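Local coordinates for protein N6 adenine specific DNA methylase (Encephalitozoon cuniculi, PDB 3Q87) that is the catalytic subunit of the Mtq2-Trm112 complex, which methylates the translation termination factor eRF1 using S-adenosylmethionine as methyl donor, at residues P87-P90 / I96-G99; T10-D15 / V156-G161; V106-V111 / L133-E138. All coordinates share one frame; numbering follows the deposited sequence.

Contact 1 (P87-P90 / I96-G99); sequences PYVP and IIGG. With SAM (S-adenosylmethionine), chain D.
Pro87 and Val89 lie against Ile97, Gly98 and Gly99 in a backbone-to-backbone contact beside the cofactor. Two hydrogen bonds make a single bridge. Val89 N donates to Ile97 O at 3.0 Å, and Gly99 N returns a bond to Val89 O at 2.8 Å; the pair pins Val89 to both Ile97 and Gly99. Val89 carries CG1 anti to its backbone N (chi1 178°), which leaves CG2 on the N side, 3.8 Å from Ile97 CB and close over the accepting Ile97 O. Pro87 lays its ring on segment 96-99: CB is 3.4 Å from Gly98 O, while CG, at another corner of the ring, meets adenine C8 of the cofactor at 3.3 Å. Gly99, having no side chain, brings CA to 3.7 Å from Pro87 O. Ile96 O turns toward the ribose, 3.5 Å from C2' of S-adenosylmethionine, and is buried without a polar partner. Outside this shell, Asp94 OD2 accepts from both Ile96 N and Ile97 N, and Tyr88 OH bonds to Asp9. Pro87 and Tyr88 end the NPPY motif of this methyltransferase family, whose Asn85 binds the cofactor. The loop runs from strand 81-84 to helix 105-113, where Gly99 bonds to Glu105, and Tyr88 packs on Leu122 and Ile124 of strand 118-124.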
# COMPACT_ATOMS: atom_id res chain seq x y z
N PRO B 87 11.11 10.02 -4.38
CA PRO B 87 11.57 11.28 -5.00
C PRO B 87 12.94 11.57 -4.43
O PRO B 87 13.04 11.84 -3.24
CB PRO B 87 10.60 12.33 -4.45
CG PRO B 87 9.61 11.61 -3.61
CD PRO B 87 10.04 10.21 -3.39
N TYR B 88 13.98 11.52 -5.24
CA TYR B 88 15.32 11.55 -4.70
C TYR B 88 16.18 12.70 -5.26
O TYR B 88 17.37 12.78 -4.97
CB TYR B 88 16.00 10.19 -4.95
CG TYR B 88 16.10 9.78 -6.41
CD1 TYR B 88 16.84 10.54 -7.31
CD2 TYR B 88 15.49 8.61 -6.87
CE1 TYR B 88 16.95 10.16 -8.65
CE2 TYR B 88 15.59 8.22 -8.21
CZ TYR B 88 16.32 9.01 -9.09
OH TYR B 88 16.43 8.64 -10.41
N VAL B 89 15.58 13.58 -6.04
CA VAL B 89 16.34 14.61 -6.75
C VAL B 89 16.64 15.81 -5.86
O VAL B 89 15.72 16.46 -5.36
CB VAL B 89 15.61 15.09 -8.02
CG1 VAL B 89 16.42 16.21 -8.70
CG2 VAL B 89 15.36 13.93 -8.97
N PRO B 90 17.93 16.10 -5.65
CA PRO B 90 18.37 17.14 -4.72
C PRO B 90 17.97 18.54 -5.16
O PRO B 90 17.90 18.80 -6.35
CB PRO B 90 19.91 17.02 -4.75
CG PRO B 90 20.19 15.69 -5.36
CD PRO B 90 19.07 15.44 -6.31
N ILE B 96 6.79 15.41 -7.49
CA ILE B 96 7.01 14.07 -8.04
C ILE B 96 8.43 13.55 -7.82
O ILE B 96 8.61 12.42 -7.41
CB ILE B 96 6.64 14.02 -9.55
CG1 ILE B 96 5.18 14.37 -9.76
CG2 ILE B 96 6.90 12.63 -10.15
CD1 ILE B 96 4.84 14.66 -11.21
N ILE B 97 9.43 14.38 -8.10
CA ILE B 97 10.82 13.91 -8.07
C ILE B 97 11.65 14.57 -6.99
O ILE B 97 12.76 14.13 -6.72
CB ILE B 97 11.55 14.21 -9.40
CG1 ILE B 97 11.55 15.73 -9.67
CG2 ILE B 97 10.92 13.44 -10.55
CD1 ILE B 97 12.21 16.10 -10.99
N GLY B 98 11.12 15.64 -6.38
CA GLY B 98 11.94 16.47 -5.52
C GLY B 98 12.23 15.88 -4.15
O GLY B 98 11.32 15.46 -3.44
N GLY B 99 13.50 15.85 -3.78
CA GLY B 99 13.85 15.41 -2.44
C GLY B 99 14.44 16.52 -1.57
O GLY B 99 15.00 16.24 -0.51
N SAM D . 7.59 3.46 -8.76
CA SAM D . 7.83 4.33 -9.92
C SAM D . 9.07 3.83 -10.68
O SAM D . 9.26 4.09 -11.87
OXT SAM D . 9.92 3.14 -10.12
CB SAM D . 7.90 5.85 -9.59
CG SAM D . 9.08 6.45 -8.79
SD SAM D . 9.19 8.29 -8.67
CE SAM D . 10.97 8.58 -8.59
C5' SAM D . 8.71 8.63 -6.96
C4' SAM D . 7.21 8.47 -6.82
O4' SAM D . 6.82 8.79 -5.49
C3' SAM D . 6.43 9.39 -7.75
O3' SAM D . 5.44 8.62 -8.40
C2' SAM D . 5.78 10.40 -6.83
O2' SAM D . 4.51 10.84 -7.26
C1' SAM D . 5.66 9.60 -5.55
N9 SAM D . 5.68 10.42 -4.35
C8 SAM D . 6.30 11.63 -4.12
N7 SAM D . 6.03 11.99 -2.84
C5 SAM D . 5.27 11.01 -2.27
C6 SAM D . 4.72 10.84 -1.01
N6 SAM D . 4.93 11.77 -0.08
N1 SAM D . 3.97 9.71 -0.72
C2 SAM D . 3.76 8.74 -1.68
N3 SAM D . 4.31 8.91 -2.94
C4 SAM D . 5.04 10.02 -3.21

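Contact 2 (T10-D15 / V156-G161); sequences TYTLMD and VYIIKG. With SAM (S-adenosylmethionine), chain D.
Thr12 and Leu13 of helix 8-20 rest on Val156 and Ile158 of strand 155-162, where a helix covers the central sheet of the Rossmann-like class I methyltransferase fold. The strand runs antiparallel to its sheet neighbours 118-124 and 142-150; the short segment axes come within 9.0 Å and their directions differ by 36°. Among the polar groups, Thr12 OG1 is placed between its backbone N and carbonyl carbon (chi1 87°) and bonds back to Asp9 O, one turn earlier. The hydroxyl is thus satisfied inside the helix, while its oxygen also abuts Val156 CG1 at 3.2 Å. Salt bridges tie the helix to the sheet on its flanks: Asp15 with Arg149 of strand 142-150, and Lys160 with Glu20, farther along the same helix. At the cofactor end, Thr10 adjoins the carboxylate of the S-adenosylmethionine methionine moiety, although its modelled approach is too close to trust in detail. The apolar part centres on Ile158, whose two branches divide the work. CG1 leads CD1 toward Thr12, 3.5 Å from OG1, but the modelled approach of this methyl to the Thr12 carbonyl is doubtful. CG2 serves Leu13, which also touches Asn85 of the cofactor site and Ile37 of helix 36-41. With Leu13 CG held opposite the backbone N (chi1 180°), Leu13 CD1 faces Ile158 CG2 at 4.2 Å.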
# COMPACT_ATOMS: atom_id res chain seq x y z
N THR B 10 14.13 2.67 -12.20
CA THR B 10 13.07 1.72 -11.87
C THR B 10 13.49 0.30 -12.26
O THR B 10 13.30 -0.63 -11.50
CB THR B 10 11.68 2.08 -12.48
OG1 THR B 10 11.31 1.11 -13.46
CG2 THR B 10 11.67 3.46 -13.09
N TYR B 11 14.08 0.14 -13.43
CA TYR B 11 14.46 -1.21 -13.87
C TYR B 11 15.56 -1.87 -13.03
O TYR B 11 15.62 -3.09 -12.94
CB TYR B 11 14.78 -1.23 -15.36
CG TYR B 11 13.56 -0.94 -16.19
CD1 TYR B 11 12.42 -1.74 -16.08
CD2 TYR B 11 13.51 0.14 -17.06
CE1 TYR B 11 11.29 -1.48 -16.83
CE2 TYR B 11 12.37 0.41 -17.80
CZ TYR B 11 11.27 -0.40 -17.69
OH TYR B 11 10.13 -0.15 -18.43
N THR B 12 16.43 -1.09 -12.41
CA THR B 12 17.40 -1.69 -11.50
C THR B 12 16.72 -2.17 -10.20
O THR B 12 17.08 -3.21 -9.65
CB THR B 12 18.60 -0.76 -11.17
OG1 THR B 12 18.27 0.07 -10.05
CG2 THR B 12 18.95 0.12 -12.35
N LEU B 13 15.73 -1.43 -9.72
CA LEU B 13 14.94 -1.90 -8.58
C LEU B 13 14.21 -3.19 -8.98
O LEU B 13 14.28 -4.20 -8.28
CB LEU B 13 13.96 -0.81 -8.08
CG LEU B 13 13.04 -1.14 -6.89
CD1 LEU B 13 13.81 -1.76 -5.74
CD2 LEU B 13 12.25 0.11 -6.40
N MET B 14 13.55 -3.17 -10.13
CA MET B 14 12.84 -4.34 -10.60
C MET B 14 13.75 -5.56 -10.76
O MET B 14 13.37 -6.68 -10.39
CB MET B 14 12.12 -4.05 -11.92
CG MET B 14 11.00 -3.02 -11.75
SD MET B 14 10.11 -2.63 -13.28
CE MET B 14 9.18 -4.15 -13.57
N ASP B 15 14.95 -5.35 -11.30
CA ASP B 15 15.90 -6.44 -11.48
C ASP B 15 16.28 -7.05 -10.13
O ASP B 15 16.30 -8.27 -9.98
CB ASP B 15 17.16 -5.99 -12.23
CG ASP B 15 16.94 -5.85 -13.73
OD1 ASP B 15 15.87 -6.25 -14.25
OD2 ASP B 15 17.85 -5.33 -14.41
N VAL B 156 22.93 4.21 -8.99
CA VAL B 156 21.78 3.81 -8.20
C VAL B 156 22.16 2.77 -7.15
O VAL B 156 22.89 1.82 -7.46
CB VAL B 156 20.70 3.23 -9.12
CG1 VAL B 156 19.70 2.42 -8.32
CG2 VAL B 156 20.02 4.33 -9.88
N TYR B 157 21.67 2.95 -5.93
CA TYR B 157 21.85 1.96 -4.86
C TYR B 157 20.51 1.39 -4.40
O TYR B 157 19.60 2.13 -4.03
CB TYR B 157 22.57 2.59 -3.67
CG TYR B 157 23.92 3.19 -4.02
CD1 TYR B 157 25.10 2.55 -3.65
CD2 TYR B 157 24.01 4.38 -4.72
CE1 TYR B 157 26.34 3.09 -3.96
CE2 TYR B 157 25.25 4.94 -5.03
CZ TYR B 157 26.41 4.28 -4.65
OH TYR B 157 27.63 4.82 -4.97
N ILE B 158 20.40 0.08 -4.41
CA ILE B 158 19.21 -0.58 -3.90
C ILE B 158 19.46 -1.13 -2.50
O ILE B 158 20.25 -2.05 -2.30
CB ILE B 158 18.74 -1.68 -4.83
CG1 ILE B 158 18.31 -1.05 -6.17
CG2 ILE B 158 17.60 -2.47 -4.17
CD1 ILE B 158 18.12 -2.07 -7.25
N ILE B 159 18.79 -0.53 -1.54
CA ILE B 159 18.95 -0.91 -0.15
C ILE B 159 17.90 -1.93 0.27
O ILE B 159 16.72 -1.74 0.02
CB ILE B 159 18.86 0.32 0.75
CG1 ILE B 159 19.98 1.29 0.38
CG2 ILE B 159 18.99 -0.06 2.21
CD1 ILE B 159 20.07 2.48 1.33
N LYS B 160 18.35 -3.03 0.87
CA LYS B 160 17.43 -3.99 1.46
C LYS B 160 17.51 -3.88 2.98
O LYS B 160 18.59 -3.90 3.54
CB LYS B 160 17.72 -5.42 1.03
CG LYS B 160 16.87 -6.44 1.77
CD LYS B 160 17.03 -7.85 1.23
CE LYS B 160 16.18 -8.83 2.04
NZ LYS B 160 16.34 -10.22 1.55
N GLY B 161 16.35 -3.72 3.62
CA GLY B 161 16.31 -3.58 5.06
C GLY B 161 15.45 -4.65 5.67
O GLY B 161 14.38 -4.98 5.15
N SAM D . 7.59 3.46 -8.76
CA SAM D . 7.83 4.33 -9.92
C SAM D . 9.07 3.83 -10.68
O SAM D . 9.26 4.09 -11.87
OXT SAM D . 9.92 3.14 -10.12
CB SAM D . 7.90 5.85 -9.59
CG SAM D . 9.08 6.45 -8.79
SD SAM D . 9.19 8.29 -8.67
CE SAM D . 10.97 8.58 -8.59
C5' SAM D . 8.71 8.63 -6.96
C4' SAM D . 7.21 8.47 -6.82
O4' SAM D . 6.82 8.79 -5.49
C3' SAM D . 6.43 9.39 -7.75
O3' SAM D . 5.44 8.62 -8.40
C2' SAM D . 5.78 10.40 -6.83
O2' SAM D . 4.51 10.84 -7.26
C1' SAM D . 5.66 9.60 -5.55
N9 SAM D . 5.68 10.42 -4.35
C8 SAM D . 6.30 11.63 -4.12
N7 SAM D . 6.03 11.99 -2.84
C5 SAM D . 5.27 11.01 -2.27
C6 SAM D . 4.72 10.84 -1.01
N6 SAM D . 4.93 11.77 -0.08
N1 SAM D . 3.97 9.71 -0.72
C2 SAM D . 3.76 8.74 -1.68
N3 SAM D . 4.31 8.91 -2.94
C4 SAM D . 5.04 10.02 -3.21

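Contact 3 (V106-V111 / L133-E138)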
# COMPACT_ATOMS: atom_id res chain seq x y z
N VAL B 106 12.24 13.31 1.58
CA VAL B 106 11.18 12.30 1.61
C VAL B 106 11.74 10.98 2.12
O VAL B 106 11.12 10.30 2.93
CB VAL B 106 10.49 12.12 0.23
CG1 VAL B 106 9.30 11.15 0.35
CG2 VAL B 106 9.99 13.45 -0.29
N ILE B 107 12.94 10.64 1.65
CA ILE B 107 13.61 9.44 2.12
C ILE B 107 13.69 9.41 3.64
O ILE B 107 13.37 8.40 4.28
CB ILE B 107 15.04 9.35 1.54
CG1 ILE B 107 14.99 9.00 0.06
CG2 ILE B 107 15.89 8.32 2.32
CD1 ILE B 107 16.23 9.43 -0.72
N ASP B 108 14.11 10.53 4.22
CA ASP B 108 14.29 10.65 5.66
C ASP B 108 12.96 10.55 6.38
O ASP B 108 12.87 9.94 7.45
CB ASP B 108 14.98 11.98 6.01
CG ASP B 108 16.47 11.98 5.69
OD1 ASP B 108 17.00 10.90 5.35
OD2 ASP B 108 17.11 13.06 5.80
N ARG B 109 11.91 11.14 5.81
CA ARG B 109 10.58 11.01 6.38
C ARG B 109 10.12 9.56 6.35
O ARG B 109 9.51 9.07 7.31
CB ARG B 109 9.57 11.91 5.65
CG ARG B 109 9.62 13.34 6.12
CD ARG B 109 8.68 14.26 5.35
NE ARG B 109 7.31 13.76 5.28
CZ ARG B 109 6.62 13.66 4.15
NH1 ARG B 109 7.17 14.04 3.00
NH2 ARG B 109 5.37 13.21 4.15
N PHE B 110 10.41 8.88 5.26
CA PHE B 110 10.05 7.47 5.11
C PHE B 110 10.76 6.61 6.15
O PHE B 110 10.14 5.82 6.85
CB PHE B 110 10.42 6.96 3.70
CG PHE B 110 10.33 5.45 3.57
CD1 PHE B 110 9.11 4.82 3.65
CD2 PHE B 110 11.47 4.68 3.37
CE1 PHE B 110 9.01 3.43 3.54
CE2 PHE B 110 11.39 3.30 3.25
CZ PHE B 110 10.14 2.67 3.35
N VAL B 111 12.07 6.76 6.24
CA VAL B 111 12.86 5.95 7.16
C VAL B 111 12.39 6.13 8.60
O VAL B 111 12.28 5.18 9.36
CB VAL B 111 14.35 6.31 7.02
CG1 VAL B 111 15.16 5.71 8.16
CG2 VAL B 111 14.88 5.85 5.65
N LEU B 133 21.72 4.20 5.20
CA LEU B 133 21.95 2.94 5.90
C LEU B 133 21.98 3.13 7.41
O LEU B 133 21.35 2.40 8.16
CB LEU B 133 23.26 2.31 5.44
CG LEU B 133 23.28 1.82 4.01
CD1 LEU B 133 24.68 1.37 3.65
CD2 LEU B 133 22.27 0.69 3.84
N ALA B 134 22.73 4.14 7.85
CA ALA B 134 22.85 4.43 9.27
C ALA B 134 21.49 4.72 9.90
O ALA B 134 21.16 4.19 10.97
CB ALA B 134 23.81 5.61 9.48
N ARG B 135 20.70 5.56 9.25
CA ARG B 135 19.40 5.93 9.80
C ARG B 135 18.50 4.71 9.93
O ARG B 135 17.72 4.60 10.88
CB ARG B 135 18.71 6.99 8.95
CG ARG B 135 19.15 8.41 9.27
CD ARG B 135 18.35 9.39 8.45
NE ARG B 135 18.85 10.75 8.58
CZ ARG B 135 18.14 11.77 9.05
NH1 ARG B 135 16.89 11.59 9.43
NH2 ARG B 135 18.69 12.97 9.12
N LEU B 136 18.62 3.81 8.96
CA LEU B 136 17.86 2.58 8.93
C LEU B 136 18.28 1.68 10.08
O LEU B 136 17.44 1.05 10.71
CB LEU B 136 18.06 1.85 7.59
CG LEU B 136 17.24 2.39 6.41
CD1 LEU B 136 17.68 1.74 5.11
CD2 LEU B 136 15.74 2.18 6.65
N GLU B 137 19.58 1.64 10.35
CA GLU B 137 20.09 0.84 11.45
C GLU B 137 19.50 1.35 12.76
O GLU B 137 19.09 0.57 13.61
CB GLU B 137 21.61 0.92 11.51
CG GLU B 137 22.30 0.35 10.30
CD GLU B 137 22.00 -1.13 10.11
OE1 GLU B 137 21.63 -1.79 11.10
OE2 GLU B 137 22.16 -1.63 8.97
N GLU B 138 19.48 2.67 12.90
CA GLU B 138 18.91 3.31 14.08
C GLU B 138 17.44 2.96 14.27
O GLU B 138 16.91 3.05 15.37
CB GLU B 138 19.07 4.82 13.99
CG GLU B 138 20.50 5.31 14.02
CD GLU B 138 20.61 6.79 13.70
OE1 GLU B 138 19.60 7.51 13.85
OE2 GLU B 138 21.72 7.23 13.29
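Asp108 and Arg135 stack flat group on flat group: carboxylate and guanidinium planes are only 7° apart, and Asp108 OD2 sits over the centre of one guanidinium face, 3.6 Å from Arg135 CZ. The acid therefore attracts the arginine by charge alone. The 3.7 Å from Asp108 OD2 to Arg135 NH2 makes a long salt bridge, and no N-H points at the oxygen. An extended chain from CG to NE (chi3 -172°) carries the Arg135 guanidinium over to helix 105-113, at about a right angle to the Asp108 side chain. The stronger partner of Asp108 is Arg104, whose NE forms a salt bridge with OD1; Arg104 NH2 also comes close to Arg135 NE, so both arginines gather round the one carboxylate, which probably offsets part of their charge. Helices 105-113 and 129-138 flank strand 118-124 in the chain, the first being the crossover of the beta-alpha-beta unit that joins parallel strands 81-84 and 118-124. Their segments run nearly parallel, 18° apart with axes 10.4 Å from each other. Beneath the charged pair, the Val111 side chain leaves its helix toward the partner, and its methyl CG1 touches Arg135 CB at 3.9 Å. Both Val111 methyls meet Leu136 CD2, each at 3.9 Å, the two side chains crossing at about a right angle. Leu136 continues inward to Thr143 on the sheet, and the ring of Phe110 meets that of Phe84, on strand 81-84, edge-to-face.

Contacts 1 and 2 border different parts of S-adenosylmethionine: 87-90/96-99 flanks adenine and ribose, whereas Thr10 of contact 2 lies by the carboxylate, its close approach doubtful. They do not touch; their nearest atoms are about 6 Å apart and their centres 16 Å. Contact 3 adjoins both. Val106 CG2 packs on Pro87 CG at 3.8 Å, and Leu136 CD1 meets Ile159 CG2 at 3.7 Å. Because Ile158 faces helix 8-20 while Ile159 faces helix 129-138, contacts 2 and 3 lie on opposite faces of the sheet. The Asp108-Arg135 pair lies off the pocket, the Asp108 side chain being about 12 Å from the ligand, but Val106 comes near the adenine and Arg109 salt-bridges the cofactor-binding Asp69.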